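Local coordinates for protein putative poly(3-hydroxybutyrate) depolymerase LpqC (Bordetella parapertussis 12822, PDB 3D0K) that is a putative poly(3-hydroxybutyrate) depolymerase, probably a serine hydrolase that cleaves ester bonds, at residues 106-119 and 184-196. Numbering follows the deposited sequence.
Sequences AFTAAGNPRHVDGW and HRFPEGLDGVGLT. With SO4 (sulfate ion), chain F.
Arg114 O takes two donors and joins the two loops through one of them. A water donates to it and to Val193 O, 2.6 Å from that oxygen, and so bridges 106-119 and 184-196. The other donor is the indole NE1 of Trp119, 2.9 Å from Arg114 O and well above the carbonyl plane. This bond helps fix the indole, whose edge is turned to 184-196. Ala106 CB lies over one face of the indole and Val116 CG1 over the opposite face, both toward the rim. Val193 CB meets the ring's edge at CZ2, 3.6 Å away. The Phe186 ring lies obliquely to the indole, with planes at 39°. CG of Phe186 is anti to the backbone N (chi1 -172°), which turns the ring toward 106-119; there CE2 touches Ala106 CB at 3.6 Å. CZ of Phe107 packs on Val193 CG1 at 3.5 Å, and Phe186 O sits at the edge of the Phe107 ring. The exposed Pro113 rests its CB on Val193 CA at 3.6 Å. Val116 CG1 meets Leu195 CD2 at 3.7 Å. Trp119 and Leu195 also touch Ser160, so the loops leading to helices 122-133 and 197-205 meet beside helix 149-160 of the alpha-beta-alpha sandwich. No direct hydrogen bond crosses between the segments, so apolar packing and the shared water hold the two loops together.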
loop_
_atom_site.group_PDB
_atom_site.type_symbol
_atom_site.label_atom_id
_atom_site.label_comp_id
_atom_site.label_asym_id
_atom_site.label_seq_id
_atom_site.Cartn_x
_atom_site.Cartn_y
_atom_site.Cartn_z
ATOM N N ALA A 106 -8.973 -12.910 -0.517
ATOM C CA ALA A 106 -8.175 -14.011 -1.061
ATOM C C ALA A 106 -8.985 -15.322 -1.128
ATOM O O ALA A 106 -8.637 -16.243 -1.880
ATOM C CB ALA A 106 -6.950 -14.225 -0.251
ATOM N N PHE A 107 -10.027 -15.419 -0.315
ATOM C CA PHE A 107 -10.795 -16.662 -0.211
ATOM C C PHE A 107 -12.189 -16.473 -0.681
ATOM O O PHE A 107 -12.739 -15.409 -0.502
ATOM C CB PHE A 107 -10.818 -17.173 1.226
ATOM C CG PHE A 107 -9.476 -17.536 1.730
ATOM C CD1 PHE A 107 -8.772 -16.655 2.546
ATOM C CD2 PHE A 107 -8.889 -18.751 1.359
ATOM C CE1 PHE A 107 -7.487 -16.976 2.990
ATOM C CE2 PHE A 107 -7.621 -19.092 1.805
ATOM C CZ PHE A 107 -6.912 -18.197 2.641
ATOM N N THR A 108 -12.763 -17.524 -1.266
ATOM C CA THR A 108 -14.182 -17.565 -1.517
ATOM C C THR A 108 -14.850 -17.771 -0.163
ATOM O O THR A 108 -14.177 -18.026 0.857
ATOM C CB THR A 108 -14.591 -18.753 -2.456
ATOM O OG1 THR A 108 -14.304 -19.999 -1.808
ATOM C CG2 THR A 108 -13.863 -18.671 -3.805
ATOM N N ALA A 109 -16.180 -17.700 -0.149
ATOM C CA ALA A 109 -16.925 -17.917 1.074
ATOM C C ALA A 109 -16.734 -19.322 1.658
ATOM O O ALA A 109 -16.797 -19.499 2.872
ATOM C CB ALA A 109 -18.406 -17.646 0.828
ATOM N N ALA A 110 -16.537 -20.316 0.789
ATOM C CA ALA A 110 -16.273 -21.682 1.195
ATOM C C ALA A 110 -14.838 -21.928 1.707
ATOM O O ALA A 110 -14.520 -23.046 2.126
ATOM C CB ALA A 110 -16.591 -22.616 0.052
ATOM N N GLY A 111 -13.992 -20.891 1.670
ATOM C CA GLY A 111 -12.604 -20.991 2.107
ATOM C C GLY A 111 -11.630 -21.517 1.068
ATOM O O GLY A 111 -10.540 -21.945 1.406
ATOM N N ASN A 112 -12.024 -21.514 -0.203
ATOM C CA ASN A 112 -11.098 -21.938 -1.254
ATOM C C ASN A 112 -10.411 -20.727 -1.864
ATOM O O ASN A 112 -11.004 -19.632 -1.911
ATOM C CB ASN A 112 -11.826 -22.737 -2.305
ATOM C CG ASN A 112 -12.542 -23.901 -1.694
ATOM O OD1 ASN A 112 -13.749 -24.041 -1.844
ATOM N ND2 ASN A 112 -11.804 -24.716 -0.936
ATOM N N PRO A 113 -9.180 -20.926 -2.351
ATOM C CA PRO A 113 -8.512 -19.733 -2.888
ATOM C C PRO A 113 -9.157 -19.182 -4.157
ATOM O O PRO A 113 -9.565 -19.960 -5.029
ATOM C CB PRO A 113 -7.080 -20.207 -3.166
ATOM C CG PRO A 113 -7.119 -21.692 -3.200
ATOM C CD PRO A 113 -8.383 -22.165 -2.500
ATOM N N ARG A 114 -9.318 -17.866 -4.223
ATOM C CA ARG A 114 -9.671 -17.170 -5.471
ATOM C C ARG A 114 -8.369 -16.957 -6.277
ATOM O O ARG A 114 -7.272 -16.889 -5.700
ATOM C CB ARG A 114 -10.318 -15.808 -5.147
ATOM C CG ARG A 114 -11.729 -15.943 -4.566
ATOM C CD ARG A 114 -12.347 -14.570 -4.183
ATOM N NE ARG A 114 -12.640 -13.792 -5.366
ATOM C CZ ARG A 114 -12.024 -12.656 -5.674
ATOM N NH1 ARG A 114 -11.095 -12.179 -4.857
ATOM N NH2 ARG A 114 -12.347 -11.974 -6.791
ATOM N N HIS A 115 -8.473 -16.854 -7.605
ATOM C CA HIS A 115 -7.281 -16.567 -8.392
ATOM C C HIS A 115 -6.729 -15.195 -8.021
ATOM O O HIS A 115 -7.491 -14.277 -7.735
ATOM C CB HIS A 115 -7.518 -16.641 -9.915
ATOM C CG HIS A 115 -6.230 -16.624 -10.683
ATOM N ND1 HIS A 115 -5.462 -15.479 -10.831
ATOM C CD2 HIS A 115 -5.526 -17.627 -11.268
ATOM C CE1 HIS A 115 -4.360 -15.773 -11.500
ATOM N NE2 HIS A 115 -4.376 -17.068 -11.780
ATOM N N VAL A 116 -5.406 -15.066 -8.018
ATOM C CA VAL A 116 -4.780 -13.821 -7.549
ATOM C C VAL A 116 -5.187 -12.593 -8.365
ATOM O O VAL A 116 -5.131 -11.477 -7.863
ATOM C CB VAL A 116 -3.200 -13.902 -7.429
ATOM C CG1 VAL A 116 -2.776 -14.779 -6.289
ATOM C CG2 VAL A 116 -2.577 -14.327 -8.754
ATOM N N ASP A 117 -5.618 -12.749 -9.614
ATOM C CA ASP A 117 -6.015 -11.518 -10.275
ATOM C C ASP A 117 -7.400 -11.047 -9.887
ATOM O O ASP A 117 -7.819 -9.954 -10.250
ATOM C CB ASP A 117 -5.784 -11.508 -11.783
ATOM C CG ASP A 117 -5.921 -12.813 -12.396
ATOM O OD1 ASP A 117 -7.060 -13.391 -12.384
ATOM O OD2 ASP A 117 -4.866 -13.262 -12.929
ATOM N N GLY A 118 -8.074 -11.842 -9.065
ATOM C CA GLY A 118 -9.364 -11.445 -8.520
ATOM C C GLY A 118 -9.258 -10.795 -7.147
ATOM O O GLY A 118 -10.272 -10.337 -6.589
ATOM N N TRP A 119 -8.060 -10.795 -6.574
ATOM C CA TRP A 119 -7.896 -10.236 -5.222
ATOM C C TRP A 119 -8.011 -8.720 -5.279
ATOM O O TRP A 119 -7.777 -8.103 -6.330
ATOM C CB TRP A 119 -6.560 -10.656 -4.564
ATOM C CG TRP A 119 -6.375 -12.151 -4.349
ATOM C CD1 TRP A 119 -7.168 -13.178 -4.825
ATOM C CD2 TRP A 119 -5.322 -12.765 -3.622
ATOM N NE1 TRP A 119 -6.650 -14.391 -4.426
ATOM C CE2 TRP A 119 -5.529 -14.165 -3.676
ATOM C CE3 TRP A 119 -4.225 -12.265 -2.897
ATOM C CZ2 TRP A 119 -4.672 -15.066 -3.050
ATOM C CZ3 TRP A 119 -3.355 -13.178 -2.273
ATOM C CH2 TRP A 119 -3.586 -14.553 -2.362
ATOM N N HIS A 184 2.519 -21.272 7.082
ATOM C CA HIS A 184 1.206 -20.859 7.592
ATOM C C HIS A 184 0.310 -20.482 6.435
ATOM O O HIS A 184 0.793 -19.991 5.398
ATOM C CB HIS A 184 1.333 -19.676 8.559
ATOM C CG HIS A 184 2.422 -19.854 9.556
ATOM N ND1 HIS A 184 3.546 -19.052 9.585
ATOM C CD2 HIS A 184 2.598 -20.788 10.517
ATOM C CE1 HIS A 184 4.347 -19.467 10.550
ATOM N NE2 HIS A 184 3.802 -20.523 11.121
ATOM N N ARG A 185 -0.999 -20.730 6.619
ATOM C CA ARG A 185 -1.991 -20.349 5.632
ATOM C C ARG A 185 -2.101 -18.830 5.633
ATOM O O ARG A 185 -2.008 -18.181 6.675
ATOM C CB ARG A 185 -3.351 -20.939 5.995
ATOM C CG ARG A 185 -4.487 -20.697 4.941
ATOM C CD ARG A 185 -5.678 -21.625 5.253
ATOM N NE ARG A 185 -5.263 -23.011 4.964
ATOM C CZ ARG A 185 -5.451 -23.606 3.776
ATOM N NH1 ARG A 185 -6.087 -22.937 2.800
ATOM N NH2 ARG A 185 -5.039 -24.864 3.565
ATOM N N PHE A 186 -2.284 -18.286 4.456
ATOM C CA PHE A 186 -2.639 -16.881 4.320
ATOM C C PHE A 186 -3.880 -16.544 5.176
ATOM O O PHE A 186 -4.823 -17.340 5.233
ATOM C CB PHE A 186 -2.834 -16.599 2.845
ATOM C CG PHE A 186 -3.021 -15.160 2.514
ATOM C CD1 PHE A 186 -1.919 -14.361 2.243
ATOM C CD2 PHE A 186 -4.313 -14.596 2.466
ATOM C CE1 PHE A 186 -2.065 -12.983 1.922
ATOM C CE2 PHE A 186 -4.484 -13.213 2.171
ATOM C CZ PHE A 186 -3.361 -12.414 1.864
ATOM N N PRO A 187 -3.897 -15.368 5.850
ATOM C CA PRO A 187 -2.906 -14.291 5.722
ATOM C C PRO A 187 -1.684 -14.392 6.675
ATOM O O PRO A 187 -0.836 -13.491 6.654
ATOM C CB PRO A 187 -3.732 -13.049 6.006
ATOM C CG PRO A 187 -4.773 -13.530 7.041
ATOM C CD PRO A 187 -4.984 -15.005 6.793
ATOM N N GLU A 188 -1.574 -15.450 7.487
ATOM C CA GLU A 188 -0.417 -15.522 8.395
ATOM C C GLU A 188 0.885 -15.802 7.616
ATOM O O GLU A 188 1.961 -15.233 7.936
ATOM C CB GLU A 188 -0.609 -16.522 9.565
ATOM C CG GLU A 188 0.634 -16.437 10.505
ATOM C CD GLU A 188 0.626 -17.415 11.676
ATOM O OE1 GLU A 188 1.412 -17.186 12.637
ATOM O OE2 GLU A 188 -0.151 -18.402 11.652
ATOM N N GLY A 189 0.755 -16.623 6.562
ATOM C CA GLY A 189 1.869 -17.003 5.679
ATOM C C GLY A 189 1.378 -17.022 4.247
ATOM O O GLY A 189 0.325 -16.450 3.965
ATOM N N LEU A 190 2.103 -17.702 3.349
ATOM C CA LEU A 190 1.778 -17.698 1.933
ATOM C C LEU A 190 1.071 -18.976 1.446
ATOM O O LEU A 190 0.855 -19.127 0.240
ATOM C CB LEU A 190 3.055 -17.482 1.113
ATOM C CG LEU A 190 3.863 -16.216 1.461
ATOM C CD1 LEU A 190 5.258 -16.270 0.791
ATOM C CD2 LEU A 190 3.098 -14.922 1.065
ATOM N N ASP A 191 0.736 -19.892 2.367
ATOM C CA ASP A 191 0.209 -21.202 1.965
ATOM C C ASP A 191 -1.310 -21.107 1.743
ATOM O O ASP A 191 -1.949 -20.194 2.268
ATOM C CB ASP A 191 0.521 -22.281 3.014
ATOM C CG ASP A 191 0.634 -23.678 2.411
ATOM O OD1 ASP A 191 0.774 -23.799 1.169
ATOM O OD2 ASP A 191 0.629 -24.671 3.190
ATOM N N GLY A 192 -1.847 -22.019 0.928
ATOM C CA GLY A 192 -3.280 -22.202 0.817
ATOM C C GLY A 192 -4.024 -21.232 -0.097
ATOM O O GLY A 192 -5.283 -21.220 -0.093
ATOM N N VAL A 193 -3.265 -20.446 -0.889
ATOM C CA VAL A 193 -3.843 -19.433 -1.788
ATOM C C VAL A 193 -3.297 -19.448 -3.214
ATOM O O VAL A 193 -3.427 -18.452 -3.923
ATOM C CB VAL A 193 -3.687 -18.006 -1.195
ATOM C CG1 VAL A 193 -4.733 -17.769 -0.121
ATOM C CG2 VAL A 193 -2.241 -17.757 -0.692
ATOM N N GLY A 194 -2.676 -20.554 -3.630
ATOM C CA GLY A 194 -2.139 -20.699 -4.997
ATOM C C GLY A 194 -0.901 -19.858 -5.331
ATOM O O GLY A 194 -0.624 -19.573 -6.503
ATOM N N LEU A 195 -0.149 -19.474 -4.311
ATOM C CA LEU A 195 1.110 -18.736 -4.514
ATOM C C LEU A 195 2.277 -19.717 -4.675
ATOM O O LEU A 195 2.173 -20.866 -4.271
ATOM C CB LEU A 195 1.356 -17.811 -3.332
ATOM C CG LEU A 195 0.352 -16.653 -3.199
ATOM C CD1 LEU A 195 0.620 -15.822 -1.935
ATOM C CD2 LEU A 195 0.322 -15.779 -4.457
ATOM N N THR A 196 3.384 -19.264 -5.256
ATOM C CA THR A 196 4.522 -20.175 -5.567
ATOM C C THR A 196 5.825 -19.647 -4.968
ATOM O O THR A 196 5.876 -18.503 -4.515
ATOM C CB THR A 196 4.726 -20.279 -7.077
ATOM O OG1 THR A 196 5.142 -19.007 -7.573
ATOM C CG2 THR A 196 3.425 -20.691 -7.785
HETATM S S SO4 F . -16.234 -22.170 -4.180
HETATM O O1 SO4 F . -14.902 -22.047 -3.592
HETATM O O2 SO4 F . -16.365 -23.540 -4.675
HETATM O O3 SO4 F . -17.221 -21.927 -3.136
HETATM O O4 SO4 F . -16.477 -21.249 -5.292
HETATM O O HOH W 1 -4.925 -18.367 -5.987
#